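Local coordinates for protein nuclease NucT (Helicobacter pylori, PDB 6EHI) that is a nuclease with a phospholipase D-like (PLD-like) domain, found here as a dimer, at residues I77-L91 and S150-F162. The protein carries 1 engineered substitution. Sequence-based numbering, arbitrary orientation. Where two conformers were deposited one is given.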
loop_
_atom_site.group_PDB
_atom_site.type_symbol
_atom_site.label_atom_id
_atom_site.label_comp_id
_atom_site.label_asym_id
_atom_site.label_seq_id
_atom_site.Cartn_x
_atom_site.Cartn_y
_atom_site.Cartn_z
ATOM N N ILE A 77 -18.313 2.866 7.267
ATOM C CA ILE A 77 -18.322 3.965 8.238
ATOM C C ILE A 77 -19.674 4.098 8.956
ATOM O O ILE A 77 -19.690 4.220 10.162
ATOM C CB ILE A 77 -17.771 5.312 7.660
ATOM C CG1 ILE A 77 -17.527 6.301 8.772
ATOM C CG2 ILE A 77 -18.609 5.887 6.506
ATOM C CD1 ILE A 77 -16.679 7.469 8.341
ATOM N N GLY A 78 -20.763 4.028 8.178
ATOM C CA GLY A 78 -22.103 4.092 8.752
ATOM C C GLY A 78 -22.430 2.952 9.688
ATOM O O GLY A 78 -23.006 3.157 10.715
ATOM N N TYR A 79 -21.970 1.768 9.352
ATOM C CA TYR A 79 -22.188 0.528 10.114
ATOM C C TYR A 79 -21.418 0.619 11.434
ATOM O O TYR A 79 -21.887 0.147 12.425
ATOM C CB TYR A 79 -21.823 -0.674 9.182
ATOM C CG TYR A 79 -21.896 -2.096 9.721
ATOM C CD1 TYR A 79 -23.124 -2.693 10.066
ATOM C CD2 TYR A 79 -20.741 -2.886 9.816
ATOM C CE1 TYR A 79 -23.189 -4.005 10.547
ATOM C CE2 TYR A 79 -20.805 -4.199 10.285
ATOM C CZ TYR A 79 -22.025 -4.751 10.643
ATOM O OH TYR A 79 -22.055 -6.042 11.097
ATOM N N LEU A 80 -20.263 1.328 11.471
ATOM C CA LEU A 80 -19.448 1.366 12.650
ATOM C C LEU A 80 -19.534 2.653 13.446
ATOM O O LEU A 80 -19.122 2.708 14.620
ATOM C CB LEU A 80 -17.976 1.099 12.243
ATOM C CG LEU A 80 -17.668 -0.286 11.706
ATOM C CD1 LEU A 80 -16.240 -0.306 11.257
ATOM C CD2 LEU A 80 -17.812 -1.251 12.870
ATOM N N ASP A 81 -20.094 3.684 12.861
ATOM C CA ASP A 81 -20.057 5.032 13.443
ATOM C C ASP A 81 -20.356 5.193 14.961
ATOM O O ASP A 81 -19.512 5.669 15.761
ATOM C CB ASP A 81 -20.999 5.928 12.633
ATOM C CG ASP A 81 -21.146 7.333 13.213
ATOM O OD1 ASP A 81 -20.263 7.849 13.940
ATOM O OD2 ASP A 81 -22.188 7.958 12.900
ATOM N N LYS A 82 -21.537 4.806 15.345
ATOM C CA LYS A 82 -21.946 4.983 16.740
ATOM C C LYS A 82 -21.737 3.710 17.582
ATOM O O LYS A 82 -22.263 3.592 18.670
ATOM C CB LYS A 82 -23.406 5.502 16.814
ATOM C CG LYS A 82 -23.572 7.006 16.540
ATOM C CD LYS A 82 -25.035 7.401 16.290
ATOM C CE LYS A 82 -25.161 8.385 15.146
ATOM N NZ LYS A 82 -24.411 9.635 15.451
ATOM N N TYR A 83 -20.935 2.768 17.108
ATOM C CA TYR A 83 -20.655 1.554 17.848
ATOM C C TYR A 83 -19.895 1.848 19.126
ATOM O O TYR A 83 -19.061 2.727 19.163
ATOM C CB TYR A 83 -19.895 0.562 16.953
ATOM C CG TYR A 83 -20.122 -0.863 17.382
ATOM C CD1 TYR A 83 -21.329 -1.529 17.041
ATOM C CD2 TYR A 83 -19.161 -1.533 18.130
ATOM C CE1 TYR A 83 -21.550 -2.833 17.459
ATOM C CE2 TYR A 83 -19.392 -2.825 18.587
ATOM C CZ TYR A 83 -20.590 -3.461 18.234
ATOM O OH TYR A 83 -20.777 -4.740 18.650
ATOM N N PRO A 84 -20.221 1.153 20.221
ATOM C CA PRO A 84 -19.468 1.347 21.455
ATOM C C PRO A 84 -17.957 1.236 21.273
ATOM O O PRO A 84 -17.477 0.385 20.501
ATOM C CB PRO A 84 -20.005 0.238 22.335
ATOM C CG PRO A 84 -21.429 0.246 21.941
ATOM C CD PRO A 84 -21.401 0.320 20.457
ATOM N N ASN A 85 -17.249 2.141 21.938
ATOM C CA ASN A 85 -15.780 2.214 21.984
ATOM C C ASN A 85 -15.185 2.522 20.610
ATOM O O ASN A 85 -13.994 2.340 20.431
ATOM C CB ASN A 85 -15.164 0.913 22.555
ATOM C CG ASN A 85 -15.808 0.486 23.881
ATOM O OD1 ASN A 85 -16.306 -0.638 24.043
ATOM N ND2 ASN A 85 -15.753 1.363 24.823
ATOM N N THR A 86 -16.008 2.919 19.645
ATOM C CA THR A 86 -15.541 3.126 18.222
ATOM C C THR A 86 -15.684 4.585 17.804
ATOM O O THR A 86 -16.770 5.164 17.820
ATOM C CB THR A 86 -16.228 2.144 17.274
ATOM O OG1 THR A 86 -16.119 0.839 17.894
ATOM C CG2 THR A 86 -15.594 2.012 15.898
ATOM N N LYS A 87 -14.568 5.172 17.397
ATOM C CA LYS A 87 -14.445 6.547 16.895
ATOM C C LYS A 87 -14.203 6.412 15.405
ATOM O O LYS A 87 -13.224 5.794 15.008
ATOM C CB LYS A 87 -13.245 7.296 17.511
ATOM C CG LYS A 87 -13.219 8.783 17.111
ATOM C CD LYS A 87 -11.902 9.471 17.492
ATOM C CE LYS A 87 -11.783 10.932 17.081
ATOM N NZ LYS A 87 -12.913 11.770 17.568
ATOM N N VAL A 88 -15.060 6.981 14.581
ATOM C CA VAL A 88 -14.795 7.026 13.106
ATOM C C VAL A 88 -14.713 8.470 12.685
ATOM O O VAL A 88 -15.395 9.348 13.263
ATOM C CB VAL A 88 -15.824 6.238 12.282
ATOM C CG1 VAL A 88 -15.911 4.821 12.738
ATOM C CG2 VAL A 88 -17.171 6.945 12.275
ATOM N N CYS A 89 -13.872 8.785 11.685
ATOM C CA CYS A 89 -13.778 10.112 11.191
ATOM C C CYS A 89 -13.252 10.107 9.719
ATOM O O CYS A 89 -12.966 9.015 9.191
ATOM C CB CYS A 89 -12.893 10.904 12.166
ATOM S SG CYS A 89 -11.147 10.332 12.155
ATOM N N LEU A 90 -13.160 11.256 9.086
ATOM C CA LEU A 90 -12.852 11.395 7.672
ATOM C C LEU A 90 -11.681 12.298 7.487
ATOM O O LEU A 90 -11.539 13.264 8.221
ATOM C CB LEU A 90 -14.054 11.979 6.944
ATOM C CG LEU A 90 -15.354 11.215 6.941
ATOM C CD1 LEU A 90 -16.597 12.057 6.582
ATOM C CD2 LEU A 90 -15.187 10.044 6.001
ATOM N N LEU A 91 -10.828 12.044 6.489
ATOM C CA LEU A 91 -9.698 12.827 6.239
ATOM C C LEU A 91 -9.399 12.996 4.777
ATOM O O LEU A 91 -9.407 11.997 4.053
ATOM C CB LEU A 91 -8.546 12.236 7.013
ATOM C CG LEU A 91 -7.199 12.890 6.955
ATOM C CD1 LEU A 91 -7.239 14.335 7.499
ATOM C CD2 LEU A 91 -6.232 12.042 7.727
ATOM N N SER A 150 2.795 7.700 16.414
ATOM C CA SER A 150 2.983 9.115 16.549
ATOM C C SER A 150 2.303 9.929 15.481
ATOM O O SER A 150 1.619 10.957 15.733
ATOM C CB SER A 150 4.514 9.453 16.601
ATOM O OG SER A 150 4.670 10.847 16.485
ATOM N N TYR A 151 2.463 9.443 14.226
ATOM C CA TYR A 151 1.861 10.179 13.164
ATOM C C TYR A 151 0.384 9.872 13.109
ATOM O O TYR A 151 -0.281 10.666 12.578
ATOM C CB TYR A 151 2.517 9.910 11.834
ATOM C CG TYR A 151 3.901 10.541 11.701
ATOM C CD1 TYR A 151 4.036 11.854 11.483
ATOM C CD2 TYR A 151 5.022 9.772 11.787
ATOM C CE1 TYR A 151 5.286 12.456 11.361
ATOM C CE2 TYR A 151 6.308 10.360 11.713
ATOM C CZ TYR A 151 6.404 11.692 11.474
ATOM O OH TYR A 151 7.581 12.424 11.356
ATOM N N TYR A 152 -0.028 8.726 13.588
ATOM C CA TYR A 152 -1.462 8.417 13.640
ATOM C C TYR A 152 -2.207 9.501 14.481
ATOM O O TYR A 152 -3.253 10.049 14.084
ATOM C CB TYR A 152 -1.711 7.032 14.183
ATOM C CG TYR A 152 -3.183 6.661 14.028
ATOM C CD1 TYR A 152 -3.676 6.088 12.875
ATOM C CD2 TYR A 152 -4.096 6.986 15.003
ATOM C CE1 TYR A 152 -5.027 5.765 12.743
ATOM C CE2 TYR A 152 -5.431 6.642 14.889
ATOM C CZ TYR A 152 -5.922 6.035 13.744
ATOM O OH TYR A 152 -7.266 5.733 13.593
ATOM N N GLN A 153 -1.671 9.791 15.626
ATOM C CA GLN A 153 -2.204 10.881 16.490
ATOM C C GLN A 153 -2.277 12.213 15.840
ATOM O O GLN A 153 -3.299 12.903 15.986
ATOM C CB GLN A 153 -1.352 10.965 17.771
ATOM C CG GLN A 153 -1.522 9.740 18.662
ATOM C CD GLN A 153 -2.964 9.349 18.974
ATOM O OE1 GLN A 153 -3.647 10.045 19.696
ATOM N NE2 GLN A 153 -3.435 8.258 18.400
ATOM N N LYS A 154 -1.270 12.563 15.030
ATOM C CA LYS A 154 -1.295 13.795 14.248
ATOM C C LYS A 154 -2.406 13.756 13.185
ATOM O O LYS A 154 -3.172 14.701 13.037
ATOM C CB LYS A 154 0.053 14.081 13.537
ATOM C CG LYS A 154 1.180 14.537 14.474
ATOM C CD LYS A 154 2.377 15.181 13.774
ATOM C CE LYS A 154 2.081 16.153 12.636
ATOM N NZ LYS A 154 1.931 17.595 12.968
ATOM N N MET A 155 -2.517 12.597 12.494
ATOM C CA MET A 155 -3.633 12.418 11.580
ATOM C C MET A 155 -4.994 12.612 12.275
ATOM O O MET A 155 -5.942 13.204 11.657
ATOM C CB MET A 155 -3.581 11.057 10.911
ATOM C CG MET A 155 -2.370 11.056 9.986
ATOM S SD MET A 155 -2.097 9.400 9.274
ATOM C CE MET A 155 -3.490 9.280 8.192
ATOM N N LEU A 156 -5.141 12.036 13.430
ATOM C CA LEU A 156 -6.406 12.049 14.164
ATOM C C LEU A 156 -6.818 13.465 14.483
ATOM O O LEU A 156 -8.010 13.815 14.476
ATOM C CB LEU A 156 -6.237 11.261 15.468
ATOM C CG LEU A 156 -7.410 10.444 15.976
ATOM C CD1 LEU A 156 -8.223 9.671 14.960
ATOM C CD2 LEU A 156 -6.840 9.499 17.067
ATOM N N GLU A 157 -5.843 14.331 14.723
ATOM C CA GLU A 157 -6.153 15.784 14.972
ATOM C C GLU A 157 -6.566 16.581 13.781
ATOM O O GLU A 157 -7.085 17.689 13.959
ATOM C CB GLU A 157 -4.987 16.546 15.623
ATOM C CG GLU A 157 -4.783 16.432 17.124
ATOM C CD GLU A 157 -3.336 16.735 17.534
ATOM O OE1 GLU A 157 -2.752 17.734 17.045
ATOM O OE2 GLU A 157 -2.789 15.981 18.364
ATOM N N SER A 158 -6.289 16.097 12.550
ATOM C CA SER A 158 -6.791 16.711 11.341
ATOM C C SER A 158 -8.095 16.153 10.785
ATOM O O SER A 158 -8.645 16.756 9.892
ATOM C CB SER A 158 -5.679 16.676 10.263
ATOM O OG SER A 158 -4.420 17.118 10.812
ATOM N N CYS A 159 -8.553 14.960 11.251
ATOM C CA CYS A 159 -9.760 14.317 10.688
ATOM C C CYS A 159 -11.031 14.938 11.257
ATOM O O CYS A 159 -11.057 15.420 12.405
ATOM C CB CYS A 159 -9.751 12.774 10.891
ATOM S SG CYS A 159 -10.054 12.082 12.542
ATOM N N VAL A 160 -12.074 14.832 10.464
ATOM C CA VAL A 160 -13.347 15.502 10.774
ATOM C C VAL A 160 -14.441 14.531 10.957
ATOM O O VAL A 160 -14.360 13.370 10.514
ATOM C CB VAL A 160 -13.717 16.526 9.704
ATOM C CG1 VAL A 160 -12.621 17.524 9.548
ATOM C CG2 VAL A 160 -14.173 15.877 8.371
ATOM N N GLY A 161 -15.475 14.945 11.695
ATOM C CA GLY A 161 -16.573 14.003 12.032
ATOM C C GLY A 161 -17.335 13.450 10.861
ATOM O O GLY A 161 -17.301 14.016 9.765
ATOM N N PHE A 162 -17.933 12.270 11.075
ATOM C CA PHE A 162 -18.735 11.681 10.070
ATOM C C PHE A 162 -20.143 12.210 10.310
ATOM O O PHE A 162 -20.849 11.697 11.194
ATOM C CB PHE A 162 -18.701 10.153 10.160
ATOM C CG PHE A 162 -19.691 9.507 9.273
ATOM C CD1 PHE A 162 -19.719 9.791 7.931
ATOM C CD2 PHE A 162 -20.611 8.630 9.790
ATOM C CE1 PHE A 162 -20.657 9.213 7.113
ATOM C CE2 PHE A 162 -21.564 8.066 8.996
ATOM C CZ PHE A 162 -21.582 8.360 7.642
#
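The ring of Phe162, the C-terminal residue, lies against Ile77 with one face. Ile77 CG1 sits over that face, 4.1 Å from the ring centroid and 18° off its normal, a CH-pi contact. CG1 is anti to the backbone N of Ile77 (chi1 -168°), and this brings it over the ring; CD1 beyond it meets Phe162 CB and CG. CG2, the other branch, meets the far end of the ring at CE1 and CZ. Two groups stand at the ring edge. Asp81 OD2 comes to 3.6 Å from Phe162 CD2, with the carboxylate turned 82° from the ring plane. Leu90 CD1 reaches Phe162 CD1 at 4.1 Å. Val88 CG2 packs against Phe162 CB.

Leu90 and Val160 form an antiparallel hydrogen-bonded pair. Leu90 N donates to Val160 O and Val160 N to Leu90 O, both at 2.8 Å. Their side chains share one sheet face, where Leu90 CB meets Val160 CG2.

Next to this pair, Cys89 SG is bonded to Cys159 SG at 2.1 Å. The disulfide ties strand 86-91 to the loop after the helix, and Leu156 CD1 rests on Cys89 SG. Leu91 CD1 touches Ser158 CB, while its CD2 meets Met155 CE at 3.9 Å. Leu91 also packs on Tyr133 of the second subunit.

Strand 86-91 pairs on its other side with strand 59-65. Residues 160-161 thus add a short, weakly bonded antiparallel strand, the outermost within this chain, joined by a disulfide, to the mixed sheet of an alpha/beta PLD-like domain.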